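Local coordinates for protein trehalose monomycolate exporter MmpL3 (Mycobacterium tuberculosis, PDB 7NVH) that probably exports trehalose monomycolate, the mycolic acid carrier, across the mycobacterial membrane as a transporter of the RND-type MMPL family, at residues F578-M590 against V719-A733. Numbering follows the deposited sequence.
Sequences FGSVVLPIKATLM and VPSVMKLLGDDCWWA
Ser580 and Val581, in the link between helices 559-577 and 582-607, are hydrogen-bonded to the chain that follows helix 694-726, joining two helices of the second MMPL-family half of this RND-type helical bundle. Helices 582-590 and 719-726 run roughly antiparallel, at 144° and 11.6 Å between axes, far from the detergent pocket.

Two hydrogen bonds tie the connecting segments together. Ser580 OG donates to Cys730 O over 3.1 Å, lying in the carbonyl plane and nearly in line with the C=O bond. Next to it in the chain, Val581 N donates to Trp732 O (2.9 Å) in an almost straight N-H...O bond, although the donor is tilted 30° from the carbonyl plane. Beside them, the methyl of Ala733 packs on Ser580 CA and Gly579 O.

Apolar packing extends from the connecting segment along the helices. Val582 CG1 meets Leu726 CD1 tip to tip at 3.7 Å. Leu583 divides its branches: CD1 approaches Trp731 CZ3 obliquely, while CD2 touches Met723 CE at 3.8 Å, the two side chains crossing at about a right angle. Further on, Met590 CE reaches Val722 CG2, and Met590 SD rests 3.7 Å from Val719 CG2.

Lys586 uses its aliphatic chain as packing material. With CG anti to the backbone N (chi1 -178°), the chain heads for helix 719-726, and its CD lies against Val722 CG1 and Met723 CG. Lys586 is buried, and a long, weak ion pair with Glu642 of helix 624-654 may help offset its charge. Bends at chi3 and chi4 lay Lys586 NZ against Val719 CG1.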
ATOM      1  N   PHE A 578     -17.397 -19.355 -13.083  1.00 51.98           N
ATOM      2  CA  PHE A 578     -17.255 -20.330 -14.157  1.00 51.98           C
ATOM      3  C   PHE A 578     -17.875 -21.631 -13.672  1.00 51.98           C
ATOM      4  O   PHE A 578     -17.333 -22.277 -12.772  1.00 51.98           O
ATOM      5  CB  PHE A 578     -15.790 -20.561 -14.523  1.00 51.98           C
ATOM      6  CG  PHE A 578     -14.966 -19.313 -14.603  1.00 51.98           C
ATOM      7  CD1 PHE A 578     -15.498 -18.130 -15.075  1.00 51.98           C
ATOM      8  CD2 PHE A 578     -13.646 -19.330 -14.194  1.00 51.98           C
ATOM      9  CE1 PHE A 578     -14.728 -16.992 -15.140  1.00 51.98           C
ATOM     10  CE2 PHE A 578     -12.875 -18.198 -14.257  1.00 51.98           C
ATOM     11  CZ  PHE A 578     -13.415 -17.030 -14.729  1.00 51.98           C
ATOM     12  N   GLY A 579     -18.965 -22.054 -14.298  1.00 53.50           N
ATOM     13  CA  GLY A 579     -19.641 -23.241 -13.816  1.00 53.50           C
ATOM     14  C   GLY A 579     -18.836 -24.505 -14.042  1.00 53.50           C
ATOM     15  O   GLY A 579     -19.307 -25.451 -14.678  1.00 53.50           O
ATOM     16  N   SER A 580     -17.616 -24.525 -13.512  1.00 53.20           N
ATOM     17  CA  SER A 580     -16.709 -25.653 -13.659  1.00 53.20           C
ATOM     18  C   SER A 580     -15.742 -25.650 -12.486  1.00 53.20           C
ATOM     19  O   SER A 580     -15.554 -24.633 -11.817  1.00 53.20           O
ATOM     20  CB  SER A 580     -15.951 -25.596 -14.986  1.00 53.20           C
ATOM     21  OG  SER A 580     -14.874 -24.683 -14.908  1.00 53.20           O
ATOM     22  N   VAL A 581     -15.132 -26.806 -12.247  1.00 53.75           N
ATOM     23  CA  VAL A 581     -14.217 -26.970 -11.122  1.00 53.75           C
ATOM     24  C   VAL A 581     -12.765 -26.804 -11.552  1.00 53.75           C
ATOM     25  O   VAL A 581     -11.951 -26.254 -10.807  1.00 53.75           O
ATOM     26  CB  VAL A 581     -14.457 -28.340 -10.460  1.00 53.75           C
ATOM     27  CG1 VAL A 581     -13.432 -28.598  -9.373  1.00 53.75           C
ATOM     28  CG2 VAL A 581     -15.859 -28.408  -9.893  1.00 53.75           C
ATOM     29  N   VAL A 582     -12.423 -27.273 -12.752  1.00 53.28           N
ATOM     30  CA  VAL A 582     -11.031 -27.265 -13.189  1.00 53.28           C
ATOM     31  C   VAL A 582     -10.543 -25.844 -13.431  1.00 53.28           C
ATOM     32  O   VAL A 582      -9.392 -25.507 -13.124  1.00 53.28           O
ATOM     33  CB  VAL A 582     -10.875 -28.142 -14.442  1.00 53.28           C
ATOM     34  CG1 VAL A 582      -9.410 -28.317 -14.783  1.00 53.28           C
ATOM     35  CG2 VAL A 582     -11.540 -29.487 -14.219  1.00 53.28           C
ATOM     36  N   LEU A 583     -11.396 -24.995 -14.000  1.00 53.63           N
ATOM     37  CA  LEU A 583     -10.988 -23.624 -14.294  1.00 53.63           C
ATOM     38  C   LEU A 583     -10.581 -22.835 -13.055  1.00 53.63           C
ATOM     39  O   LEU A 583      -9.603 -22.071 -13.146  1.00 53.63           O
ATOM     40  CB  LEU A 583     -12.103 -22.906 -15.065  1.00 53.63           C
ATOM     41  CG  LEU A 583     -12.263 -23.300 -16.531  1.00 53.63           C
ATOM     42  CD1 LEU A 583     -13.492 -22.640 -17.127  1.00 53.63           C
ATOM     43  CD2 LEU A 583     -11.019 -22.929 -17.317  1.00 53.63           C
ATOM     44  N   PRO A 584     -11.282 -22.911 -11.915  1.00 53.16           N
ATOM     45  CA  PRO A 584     -10.757 -22.238 -10.715  1.00 53.16           C
ATOM     46  C   PRO A 584      -9.358 -22.683 -10.334  1.00 53.16           C
ATOM     47  O   PRO A 584      -8.525 -21.843  -9.977  1.00 53.16           O
ATOM     48  CB  PRO A 584     -11.774 -22.604  -9.628  1.00 53.16           C
ATOM     49  CG  PRO A 584     -13.004 -22.962 -10.332  1.00 53.16           C
ATOM     50  CD  PRO A 584     -12.691 -23.306 -11.751  1.00 53.16           C
ATOM     51  N   ILE A 585      -9.069 -23.981 -10.417  1.00 52.58           N
ATOM     52  CA  ILE A 585      -7.739 -24.470 -10.072  1.00 52.58           C
ATOM     53  C   ILE A 585      -6.704 -23.933 -11.049  1.00 52.58           C
ATOM     54  O   ILE A 585      -5.614 -23.505 -10.651  1.00 52.58           O
ATOM     55  CB  ILE A 585      -7.736 -26.007 -10.030  1.00 52.58           C
ATOM     56  CG1 ILE A 585      -8.718 -26.506  -8.971  1.00 52.58           C
ATOM     57  CG2 ILE A 585      -6.342 -26.528  -9.751  1.00 52.58           C
ATOM     58  CD1 ILE A 585      -9.071 -27.966  -9.106  1.00 52.58           C
ATOM     59  N   LYS A 586      -7.028 -23.951 -12.342  1.00 53.57           N
ATOM     60  CA  LYS A 586      -6.102 -23.451 -13.352  1.00 53.57           C
ATOM     61  C   LYS A 586      -5.796 -21.973 -13.137  1.00 53.57           C
ATOM     62  O   LYS A 586      -4.633 -21.547 -13.182  1.00 53.57           O
ATOM     63  CB  LYS A 586      -6.694 -23.687 -14.739  1.00 53.57           C
ATOM     64  CG  LYS A 586      -5.812 -23.250 -15.873  1.00 53.57           C
ATOM     65  CD  LYS A 586      -6.621 -23.020 -17.133  1.00 53.57           C
ATOM     66  CE  LYS A 586      -7.328 -21.680 -17.085  1.00 53.57           C
ATOM     67  NZ  LYS A 586      -6.361 -20.551 -17.103  1.00 53.57           N
ATOM     68  N   ALA A 587      -6.834 -21.174 -12.887  1.00 53.91           N
ATOM     69  CA  ALA A 587      -6.625 -19.748 -12.675  1.00 53.91           C
ATOM     70  C   ALA A 587      -5.891 -19.477 -11.371  1.00 53.91           C
ATOM     71  O   ALA A 587      -5.101 -18.532 -11.298  1.00 53.91           O
ATOM     72  CB  ALA A 587      -7.961 -19.009 -12.702  1.00 53.91           C
ATOM     73  N   THR A 588      -6.121 -20.292 -10.340  1.00 54.28           N
ATOM     74  CA  THR A 588      -5.377 -20.139  -9.095  1.00 54.28           C
ATOM     75  C   THR A 588      -3.895 -20.422  -9.306  1.00 54.28           C
ATOM     76  O   THR A 588      -3.034 -19.694  -8.798  1.00 54.28           O
ATOM     77  CB  THR A 588      -5.960 -21.062  -8.024  1.00 54.28           C
ATOM     78  OG1 THR A 588      -7.194 -20.517  -7.543  1.00 54.28           O
ATOM     79  CG2 THR A 588      -4.995 -21.219  -6.862  1.00 54.28           C
ATOM     80  N   LEU A 589      -3.579 -21.476 -10.061  1.00 53.72           N
ATOM     81  CA  LEU A 589      -2.178 -21.785 -10.336  1.00 53.72           C
ATOM     82  C   LEU A 589      -1.509 -20.665 -11.122  1.00 53.72           C
ATOM     83  O   LEU A 589      -0.392 -20.247 -10.793  1.00 53.72           O
ATOM     84  CB  LEU A 589      -2.065 -23.109 -11.088  1.00 53.72           C
ATOM     85  CG  LEU A 589      -2.510 -24.360 -10.332  1.00 53.72           C
ATOM     86  CD1 LEU A 589      -2.219 -25.608 -11.144  1.00 53.72           C
ATOM     87  CD2 LEU A 589      -1.839 -24.435  -8.972  1.00 53.72           C
ATOM     88  N   MET A 590      -2.179 -20.158 -12.160  1.00 55.15           N
ATOM     89  CA  MET A 590      -1.602 -19.045 -12.908  1.00 55.15           C
ATOM     90  C   MET A 590      -1.464 -17.779 -12.073  1.00 55.15           C
ATOM     91  O   MET A 590      -0.465 -17.067 -12.217  1.00 55.15           O
ATOM     92  CB  MET A 590      -2.412 -18.759 -14.169  1.00 55.15           C
ATOM     93  CG  MET A 590      -2.101 -19.710 -15.304  1.00 55.15           C
ATOM     94  SD  MET A 590      -3.355 -19.768 -16.588  1.00 55.15           S
ATOM     95  CE  MET A 590      -3.136 -21.446 -17.157  1.00 55.15           C
ATOM     96  N   VAL A 719      -2.869 -19.376 -20.935  1.00 51.39           N
ATOM     97  CA  VAL A 719      -4.264 -19.787 -20.770  1.00 51.39           C
ATOM     98  C   VAL A 719      -4.767 -20.605 -21.955  1.00 51.39           C
ATOM     99  O   VAL A 719      -5.331 -21.688 -21.731  1.00 51.39           O
ATOM    100  CB  VAL A 719      -5.146 -18.560 -20.477  1.00 51.39           C
ATOM    101  CG1 VAL A 719      -6.530 -19.000 -20.047  1.00 51.39           C
ATOM    102  CG2 VAL A 719      -4.509 -17.695 -19.409  1.00 51.39           C
ATOM    103  N   PRO A 720      -4.611 -20.169 -23.214  1.00 50.14           N
ATOM    104  CA  PRO A 720      -5.091 -21.017 -24.317  1.00 50.14           C
ATOM    105  C   PRO A 720      -4.405 -22.366 -24.383  1.00 50.14           C
ATOM    106  O   PRO A 720      -5.071 -23.385 -24.598  1.00 50.14           O
ATOM    107  CB  PRO A 720      -4.800 -20.182 -25.569  1.00 50.14           C
ATOM    108  CG  PRO A 720      -4.534 -18.823 -25.113  1.00 50.14           C
ATOM    109  CD  PRO A 720      -4.112 -18.869 -23.693  1.00 50.14           C
ATOM    110  N   SER A 721      -3.084 -22.403 -24.202  1.00 49.93           N
ATOM    111  CA  SER A 721      -2.363 -23.665 -24.306  1.00 49.93           C
ATOM    112  C   SER A 721      -2.782 -24.633 -23.210  1.00 49.93           C
ATOM    113  O   SER A 721      -2.997 -25.822 -23.470  1.00 49.93           O
ATOM    114  CB  SER A 721      -0.859 -23.414 -24.251  1.00 49.93           C
ATOM    115  OG  SER A 721      -0.495 -22.834 -23.013  1.00 49.93           O
ATOM    116  N   VAL A 722      -2.907 -24.143 -21.977  1.00 49.49           N
ATOM    117  CA  VAL A 722      -3.326 -25.009 -20.881  1.00 49.49           C
ATOM    118  C   VAL A 722      -4.753 -25.488 -21.095  1.00 49.49           C
ATOM    119  O   VAL A 722      -5.052 -26.675 -20.928  1.00 49.49           O
ATOM    120  CB  VAL A 722      -3.164 -24.286 -19.533  1.00 49.49           C
ATOM    121  CG1 VAL A 722      -3.852 -25.066 -18.435  1.00 49.49           C
ATOM    122  CG2 VAL A 722      -1.693 -24.114 -19.207  1.00 49.49           C
ATOM    123  N   MET A 723      -5.654 -24.583 -21.483  1.00 50.83           N
ATOM    124  CA  MET A 723      -7.046 -24.978 -21.669  1.00 50.83           C
ATOM    125  C   MET A 723      -7.211 -25.936 -22.841  1.00 50.83           C
ATOM    126  O   MET A 723      -8.164 -26.720 -22.864  1.00 50.83           O
ATOM    127  CB  MET A 723      -7.922 -23.745 -21.855  1.00 50.83           C
ATOM    128  CG  MET A 723      -8.238 -23.034 -20.557  1.00 50.83           C
ATOM    129  SD  MET A 723      -9.194 -21.532 -20.799  1.00 50.83           S
ATOM    130  CE  MET A 723     -10.823 -22.224 -21.055  1.00 50.83           C
ATOM    131  N   LYS A 724      -6.309 -25.886 -23.821  1.00 48.04           N
ATOM    132  CA  LYS A 724      -6.342 -26.880 -24.885  1.00 48.04           C
ATOM    133  C   LYS A 724      -5.777 -28.214 -24.417  1.00 48.04           C
ATOM    134  O   LYS A 724      -6.301 -29.273 -24.779  1.00 48.04           O
ATOM    135  CB  LYS A 724      -5.575 -26.375 -26.103  1.00 48.04           C
ATOM    136  CG  LYS A 724      -5.152 -27.468 -27.061  1.00 48.04           C
ATOM    137  CD  LYS A 724      -6.228 -27.745 -28.088  1.00 48.04           C
ATOM    138  CE  LYS A 724      -5.872 -28.952 -28.932  1.00 48.04           C
ATOM    139  NZ  LYS A 724      -7.079 -29.607 -29.501  1.00 48.04           N
ATOM    140  N   LEU A 725      -4.710 -28.183 -23.614  1.00 48.58           N
ATOM    141  CA  LEU A 725      -4.131 -29.424 -23.109  1.00 48.58           C
ATOM    142  C   LEU A 725      -5.115 -30.167 -22.216  1.00 48.58           C
ATOM    143  O   LEU A 725      -5.215 -31.397 -22.279  1.00 48.58           O
ATOM    144  CB  LEU A 725      -2.837 -29.132 -22.352  1.00 48.58           C
ATOM    145  CG  LEU A 725      -1.630 -28.755 -23.208  1.00 48.58           C
ATOM    146  CD1 LEU A 725      -0.563 -28.098 -22.353  1.00 48.58           C
ATOM    147  CD2 LEU A 725      -1.074 -29.976 -23.916  1.00 48.58           C
ATOM    148  N   LEU A 726      -5.845 -29.433 -21.374  1.00 48.99           N
ATOM    149  CA  LEU A 726      -6.830 -30.058 -20.500  1.00 48.99           C
ATOM    150  C   LEU A 726      -7.900 -30.780 -21.305  1.00 48.99           C
ATOM    151  O   LEU A 726      -8.281 -31.908 -20.975  1.00 48.99           O
ATOM    152  CB  LEU A 726      -7.467 -29.002 -19.602  1.00 48.99           C
ATOM    153  CG  LEU A 726      -6.702 -28.595 -18.347  1.00 48.99           C
ATOM    154  CD1 LEU A 726      -7.374 -27.407 -17.689  1.00 48.99           C
ATOM    155  CD2 LEU A 726      -6.615 -29.764 -17.387  1.00 48.99           C
ATOM    156  N   GLY A 727      -8.392 -30.147 -22.365  1.00 50.90           N
ATOM    157  CA  GLY A 727      -9.378 -30.768 -23.223  1.00 50.90           C
ATOM    158  C   GLY A 727     -10.793 -30.355 -22.890  1.00 50.90           C
ATOM    159  O   GLY A 727     -11.029 -29.241 -22.414  1.00 50.90           O
ATOM    160  N   ASP A 728     -11.745 -31.253 -23.132  1.00 55.81           N
ATOM    161  CA  ASP A 728     -13.151 -30.984 -22.869  1.00 55.81           C
ATOM    162  C   ASP A 728     -13.482 -30.973 -21.385  1.00 55.81           C
ATOM    163  O   ASP A 728     -14.623 -30.657 -21.028  1.00 55.81           O
ATOM    164  CB  ASP A 728     -14.022 -32.015 -23.586  1.00 55.81           C
ATOM    165  CG  ASP A 728     -14.012 -31.839 -25.090  1.00 55.81           C
ATOM    166  OD1 ASP A 728     -13.897 -30.687 -25.553  1.00 55.81           O
ATOM    167  OD2 ASP A 728     -14.118 -32.854 -25.811  1.00 55.81           O
ATOM    168  N   ASP A 729     -12.529 -31.308 -20.521  1.00 54.54           N
ATOM    169  CA  ASP A 729     -12.749 -31.339 -19.084  1.00 54.54           C
ATOM    170  C   ASP A 729     -12.536 -29.986 -18.422  1.00 54.54           C
ATOM    171  O   ASP A 729     -12.647 -29.891 -17.197  1.00 54.54           O
ATOM    172  CB  ASP A 729     -11.834 -32.380 -18.435  1.00 54.54           C
ATOM    173  CG  ASP A 729     -12.449 -33.765 -18.425  1.00 54.54           C
ATOM    174  OD1 ASP A 729     -13.692 -33.868 -18.477  1.00 54.54           O
ATOM    175  OD2 ASP A 729     -11.690 -34.754 -18.370  1.00 54.54           O
ATOM    176  N   CYS A 730     -12.226 -28.942 -19.193  1.00 55.73           N
ATOM    177  CA  CYS A 730     -12.191 -27.596 -18.630  1.00 55.73           C
ATOM    178  C   CYS A 730     -13.560 -27.172 -18.125  1.00 55.73           C
ATOM    179  O   CYS A 730     -13.660 -26.317 -17.239  1.00 55.73           O
ATOM    180  CB  CYS A 730     -11.710 -26.589 -19.673  1.00 55.73           C
ATOM    181  SG  CYS A 730     -10.017 -26.786 -20.226  1.00 55.73           S
ATOM    182  N   TRP A 731     -14.621 -27.755 -18.677  1.00 54.57           N
ATOM    183  CA  TRP A 731     -15.982 -27.286 -18.468  1.00 54.57           C
ATOM    184  C   TRP A 731     -16.752 -28.195 -17.517  1.00 54.57           C
ATOM    185  O   TRP A 731     -17.984 -28.199 -17.513  1.00 54.57           O
ATOM    186  CB  TRP A 731     -16.706 -27.194 -19.807  1.00 54.57           C
ATOM    187  CG  TRP A 731     -15.875 -26.573 -20.877  1.00 54.57           C
ATOM    188  CD1 TRP A 731     -15.353 -27.200 -21.966  1.00 54.57           C
ATOM    189  CD2 TRP A 731     -15.444 -25.211 -20.954  1.00 54.57           C
ATOM    190  NE1 TRP A 731     -14.636 -26.313 -22.725  1.00 54.57           N
ATOM    191  CE2 TRP A 731     -14.675 -25.084 -22.123  1.00 54.57           C
ATOM    192  CE3 TRP A 731     -15.639 -24.086 -20.151  1.00 54.57           C
ATOM    193  CZ2 TRP A 731     -14.102 -23.879 -22.509  1.00 54.57           C
ATOM    194  CZ3 TRP A 731     -15.068 -22.894 -20.535  1.00 54.57           C
ATOM    195  CH2 TRP A 731     -14.309 -22.798 -21.702  1.00 54.57           C
ATOM    196  N   TRP A 732     -16.039 -28.968 -16.705  1.00 54.03           N
ATOM    197  CA  TRP A 732     -16.636 -30.024 -15.903  1.00 54.03           C
ATOM    198  C   TRP A 732     -16.858 -29.534 -14.480  1.00 54.03           C
ATOM    199  O   TRP A 732     -15.913 -29.104 -13.812  1.00 54.03           O
ATOM    200  CB  TRP A 732     -15.754 -31.270 -15.898  1.00 54.03           C
ATOM    201  CG  TRP A 732     -16.326 -32.379 -15.089  1.00 54.03           C
ATOM    202  CD1 TRP A 732     -17.243 -33.297 -15.496  1.00 54.03           C
ATOM    203  CD2 TRP A 732     -16.029 -32.682 -13.723  1.00 54.03           C
ATOM    204  NE1 TRP A 732     -17.535 -34.160 -14.469  1.00 54.03           N
ATOM    205  CE2 TRP A 732     -16.801 -33.803 -13.369  1.00 54.03           C
ATOM    206  CE3 TRP A 732     -15.185 -32.115 -12.766  1.00 54.03           C
ATOM    207  CZ2 TRP A 732     -16.756 -34.368 -12.096  1.00 54.03           C
ATOM    208  CZ3 TRP A 732     -15.140 -32.677 -11.504  1.00 54.03           C
ATOM    209  CH2 TRP A 732     -15.920 -33.793 -11.181  1.00 54.03           C
ATOM    210  N   ALA A 733     -18.109 -29.601 -14.028  1.00 54.79           N
ATOM    211  CA  ALA A 733     -18.485 -29.435 -12.639  1.00 54.79           C
ATOM    212  C   ALA A 733     -19.489 -30.537 -12.334  1.00 54.79           C
ATOM    213  O   ALA A 733     -20.299 -30.889 -13.205  1.00 54.79           O
ATOM    214  CB  ALA A 733     -19.107 -28.063 -12.351  1.00 54.79           C
TER